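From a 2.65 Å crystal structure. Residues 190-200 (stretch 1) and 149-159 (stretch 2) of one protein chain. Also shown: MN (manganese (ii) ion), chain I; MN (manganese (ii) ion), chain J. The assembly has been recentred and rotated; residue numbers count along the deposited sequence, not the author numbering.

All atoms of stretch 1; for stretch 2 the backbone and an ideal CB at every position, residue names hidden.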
# COMPACT_ATOMS: atom_id res chain seq x y z
N ASP A 190 10.27 4.53 9.88
CA ASP A 190 9.05 3.80 9.53
C ASP A 190 8.96 2.47 10.27
O ASP A 190 7.90 2.13 10.80
CB ASP A 190 8.98 3.54 8.01
CG ASP A 190 8.58 4.77 7.22
OD1 ASP A 190 7.86 5.63 7.75
OD2 ASP A 190 9.00 4.86 6.05
N GLU A 191 10.06 1.72 10.30
CA GLU A 191 10.07 0.40 10.93
C GLU A 191 9.98 0.46 12.45
O GLU A 191 9.50 -0.48 13.08
CB GLU A 191 11.31 -0.40 10.50
CG GLU A 191 11.36 -0.77 9.02
CD GLU A 191 10.14 -1.56 8.56
OE1 GLU A 191 9.45 -2.17 9.40
OE2 GLU A 191 9.86 -1.55 7.34
N SER A 192 10.42 1.57 13.04
CA SER A 192 10.25 1.79 14.47
C SER A 192 8.76 1.86 14.83
O SER A 192 8.34 1.35 15.87
CB SER A 192 10.96 3.08 14.91
OG SER A 192 10.84 3.28 16.30
N VAL A 193 7.97 2.48 13.96
CA VAL A 193 6.53 2.61 14.15
C VAL A 193 5.79 1.31 13.80
O VAL A 193 4.78 0.98 14.43
CB VAL A 193 5.94 3.78 13.32
CG1 VAL A 193 4.43 3.88 13.51
CG2 VAL A 193 6.61 5.09 13.70
N HIS A 194 6.28 0.59 12.80
CA HIS A 194 5.69 -0.70 12.41
C HIS A 194 5.79 -1.71 13.54
O HIS A 194 4.80 -2.37 13.88
CB HIS A 194 6.37 -1.27 11.16
CG HIS A 194 6.08 -0.51 9.90
ND1 HIS A 194 6.93 -0.48 8.82
CD2 HIS A 194 5.02 0.27 9.56
CE1 HIS A 194 6.42 0.27 7.87
NE2 HIS A 194 5.26 0.74 8.29
N GLY A 195 6.98 -1.84 14.12
CA GLY A 195 7.21 -2.73 15.25
C GLY A 195 6.29 -2.42 16.42
O GLY A 195 5.71 -3.34 17.02
N THR A 196 6.14 -1.14 16.73
CA THR A 196 5.26 -0.70 17.82
C THR A 196 3.80 -1.06 17.55
O THR A 196 3.10 -1.53 18.45
CB THR A 196 5.37 0.82 18.04
OG1 THR A 196 6.75 1.18 18.23
CG2 THR A 196 4.57 1.26 19.26
N TYR A 197 3.34 -0.83 16.32
CA TYR A 197 1.95 -1.07 15.96
C TYR A 197 1.64 -2.56 15.87
O TYR A 197 0.64 -3.02 16.42
CB TYR A 197 1.61 -0.40 14.63
CG TYR A 197 0.15 -0.52 14.26
CD1 TYR A 197 -0.85 0.00 15.08
CD2 TYR A 197 -0.25 -1.15 13.08
CE1 TYR A 197 -2.19 -0.10 14.75
CE2 TYR A 197 -1.59 -1.25 12.73
CZ TYR A 197 -2.55 -0.73 13.57
OH TYR A 197 -3.89 -0.82 13.24
N ILE A 198 2.49 -3.31 15.16
CA ILE A 198 2.33 -4.76 15.05
C ILE A 198 2.48 -5.40 16.43
O ILE A 198 1.74 -6.32 16.78
CB ILE A 198 3.34 -5.38 14.06
CG1 ILE A 198 3.04 -4.91 12.63
CG2 ILE A 198 3.29 -6.90 14.11
CD1 ILE A 198 4.14 -5.20 11.63
N GLY A 199 3.44 -4.91 17.21
CA GLY A 199 3.66 -5.38 18.58
C GLY A 199 2.53 -5.04 19.54
O GLY A 199 2.34 -5.74 20.54
N TYR A 200 1.80 -3.96 19.27
CA TYR A 200 0.65 -3.58 20.09
C TYR A 200 -0.53 -4.51 19.85
O TYR A 200 -1.15 -4.99 20.80
CB TYR A 200 0.24 -2.13 19.83
CG TYR A 200 -1.17 -1.82 20.30
CD1 TYR A 200 -1.49 -1.86 21.65
CD2 TYR A 200 -2.18 -1.52 19.39
CE1 TYR A 200 -2.77 -1.58 22.09
CE2 TYR A 200 -3.46 -1.25 19.82
CZ TYR A 200 -3.76 -1.28 21.17
OH TYR A 200 -5.03 -1.01 21.60
N UNK A 149 3.02 -14.89 13.32
CA UNK A 149 3.38 -14.05 12.18
C UNK A 149 3.71 -12.62 12.61
O UNK A 149 4.54 -11.96 11.99
CB UNK A 149 2.24 -14.04 11.16
N UNK A 150 3.06 -12.15 13.67
CA UNK A 150 3.34 -10.83 14.24
C UNK A 150 4.70 -10.79 14.95
O UNK A 150 5.40 -9.78 14.90
CB UNK A 150 2.23 -10.44 15.22
N UNK A 151 5.06 -11.89 15.60
CA UNK A 151 6.35 -12.01 16.29
C UNK A 151 7.51 -12.03 15.29
O UNK A 151 8.56 -11.43 15.54
CB UNK A 151 6.38 -13.28 17.15
N UNK A 152 7.31 -12.71 14.17
CA UNK A 152 8.35 -12.86 13.14
C UNK A 152 8.66 -11.54 12.44
O UNK A 152 9.82 -11.24 12.16
CB UNK A 152 7.92 -13.90 12.10
N UNK A 153 7.62 -10.77 12.14
CA UNK A 153 7.79 -9.47 11.48
C UNK A 153 8.45 -8.44 12.40
O UNK A 153 9.20 -7.59 11.93
CB UNK A 153 6.43 -8.94 11.00
N UNK A 154 8.16 -8.53 13.70
CA UNK A 154 8.79 -7.66 14.69
C UNK A 154 10.26 -8.05 14.87
O UNK A 154 11.13 -7.18 14.87
CB UNK A 154 8.05 -7.74 16.03
N UNK A 155 10.54 -9.34 15.03
CA UNK A 155 11.92 -9.82 15.09
C UNK A 155 12.69 -9.45 13.83
O UNK A 155 13.86 -9.07 13.90
CB UNK A 155 11.95 -11.34 15.29
N UNK A 156 12.03 -9.57 12.68
CA UNK A 156 12.66 -9.30 11.39
C UNK A 156 13.20 -7.88 11.33
O UNK A 156 14.41 -7.67 11.25
CB UNK A 156 11.67 -9.53 10.25
N UNK A 157 12.30 -6.91 11.41
CA UNK A 157 12.62 -5.51 11.10
C UNK A 157 13.06 -4.66 12.31
O UNK A 157 13.67 -3.61 12.12
CB UNK A 157 11.40 -4.85 10.46
N UNK A 158 12.75 -5.11 13.52
CA UNK A 158 13.12 -4.38 14.74
C UNK A 158 14.45 -4.86 15.34
O UNK A 158 15.07 -4.14 16.13
CB UNK A 158 12.01 -4.52 15.78
N UNK A 159 14.89 -6.06 14.96
CA UNK A 159 16.05 -6.71 15.60
C UNK A 159 17.14 -7.12 14.60
O UNK A 159 18.24 -6.57 14.63
CB UNK A 159 15.59 -7.95 16.37
MN MN I . 7.45 -3.42 8.80
MN MN J . 11.07 -2.64 5.86

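The two helices run nearly antiparallel, with 157° between their N-to-C directions and an axial approach of 9.1 Å. Across them, position 150 lies opposite I198, 154 opposite G195 and 157 opposite E191.

Position 149 points sideways, with nothing of stretch 1 within reach of its CB, so many residues would suit it. It is K149, whose chain bends at chi3 (m) and whose end leads away from the partner helix.

At position 150 the CB also points sideways, but lies 3.9 Å from I198 CG2. An aliphatic beginning is therefore favoured, whether of a short apolar residue or a long chain that can turn outward. K150 is of the second kind: its CB packs 3.8 Å from I198 CG2, and its end leads away.

Positions 151 and 152 turn from stretch 1 or lie beyond its reach, and stretch 1 places no demand on them; they are I151 and A152.

Position 153 points toward stretch 1, its CB 4.4 Å from I198 CD1. Alanine, serine or another small residue would fit beside this methyl group. The residue is S153, with OG 3.9 Å from I198 CD1; its hydroxyl is hydrogen-bonded elsewhere in the structure.

Position 154 has a sideways CB near the backbone of G195 and the flank of I198. Glycines at 195 and 199 leave bare backbone here, which a modest apolar group could cover; valine, isoleucine or alanine would all be reasonable. V154 sets CG2 3.8 Å from I198 CG2 and 4.1 Å from G199 N, joining the apolar patch to the glycine surface.

Positions 155 and 156 are out of reach and left unconstrained by stretch 1; they are F155 and L156.

Position 157 is the most telling. Its CB points toward stretch 1, 3.5 Å from E191 OE1, and two manganese ions lie near that carboxylate. A metal ligand is expected: aspartate, glutamate or histidine. In E157, OE1 binds the chain I ion at 2.0 Å and OE2 the chain J ion at 2.4 Å. E191 likewise spans both metals, so the 2.8 Å approach of E157 OE1 to E191 OE1 reflects shared coordination rather than a hydrogen bond.

Position 158 points sideways near G195, where a small or β-branched residue could lie against the exposed CA. T158 places OG1 3.9 Å from G195 CA and donates a hydrogen bond from OG1 to V154 O (2.7 Å). A CB on G195 would come within 2.8 Å of T158 OG1, so the glycine makes room for this hydroxyl.

Position 159 is out of reach, leaving its identity open; it is F159.

Stretch 2, residues 149-159: KKIASVFLETF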
# COMPACT_ATOMS: atom_id res chain seq x y z
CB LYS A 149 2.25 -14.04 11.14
CG LYS A 149 2.04 -15.40 10.49
CD LYS A 149 0.85 -15.40 9.54
CE LYS A 149 -0.47 -15.48 10.29
NZ LYS A 149 -1.61 -15.75 9.38
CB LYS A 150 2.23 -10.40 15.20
CG LYS A 150 0.91 -10.10 14.51
CD LYS A 150 -0.14 -9.61 15.50
CE LYS A 150 -1.36 -9.04 14.79
NZ LYS A 150 -2.11 -10.07 14.02
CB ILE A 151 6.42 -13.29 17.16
CG1 ILE A 151 5.41 -13.22 18.31
CG2 ILE A 151 7.82 -13.47 17.74
CD1 ILE A 151 5.04 -14.58 18.88
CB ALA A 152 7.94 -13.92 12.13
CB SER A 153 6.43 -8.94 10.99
OG SER A 153 6.60 -7.82 10.14
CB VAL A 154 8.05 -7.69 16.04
CG1 VAL A 154 8.84 -6.96 17.12
CG2 VAL A 154 6.66 -7.07 15.90
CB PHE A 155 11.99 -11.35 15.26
CG PHE A 155 11.82 -11.83 16.68
CD1 PHE A 155 12.40 -11.16 17.76
CD2 PHE A 155 11.11 -13.00 16.93
CE1 PHE A 155 12.24 -11.63 19.05
CE2 PHE A 155 10.95 -13.48 18.22
CZ PHE A 155 11.51 -12.79 19.28
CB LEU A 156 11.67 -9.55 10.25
CG LEU A 156 12.12 -9.22 8.81
CD1 LEU A 156 13.45 -9.87 8.49
CD2 LEU A 156 11.05 -9.67 7.83
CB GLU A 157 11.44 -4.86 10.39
CG GLU A 157 11.08 -5.57 9.10
CD GLU A 157 9.96 -4.90 8.34
OE1 GLU A 157 8.84 -4.81 8.89
OE2 GLU A 157 10.20 -4.45 7.20
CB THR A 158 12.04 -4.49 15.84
OG1 THR A 158 10.74 -4.50 15.23
CG2 THR A 158 12.13 -3.33 16.83
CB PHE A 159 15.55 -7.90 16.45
CG PHE A 159 16.52 -9.06 16.53
CD1 PHE A 159 17.77 -8.90 17.13
CD2 PHE A 159 16.18 -10.30 16.03
CE1 PHE A 159 18.65 -9.96 17.21
CE2 PHE A 159 17.06 -11.37 16.11
CZ PHE A 159 18.30 -11.20 16.70
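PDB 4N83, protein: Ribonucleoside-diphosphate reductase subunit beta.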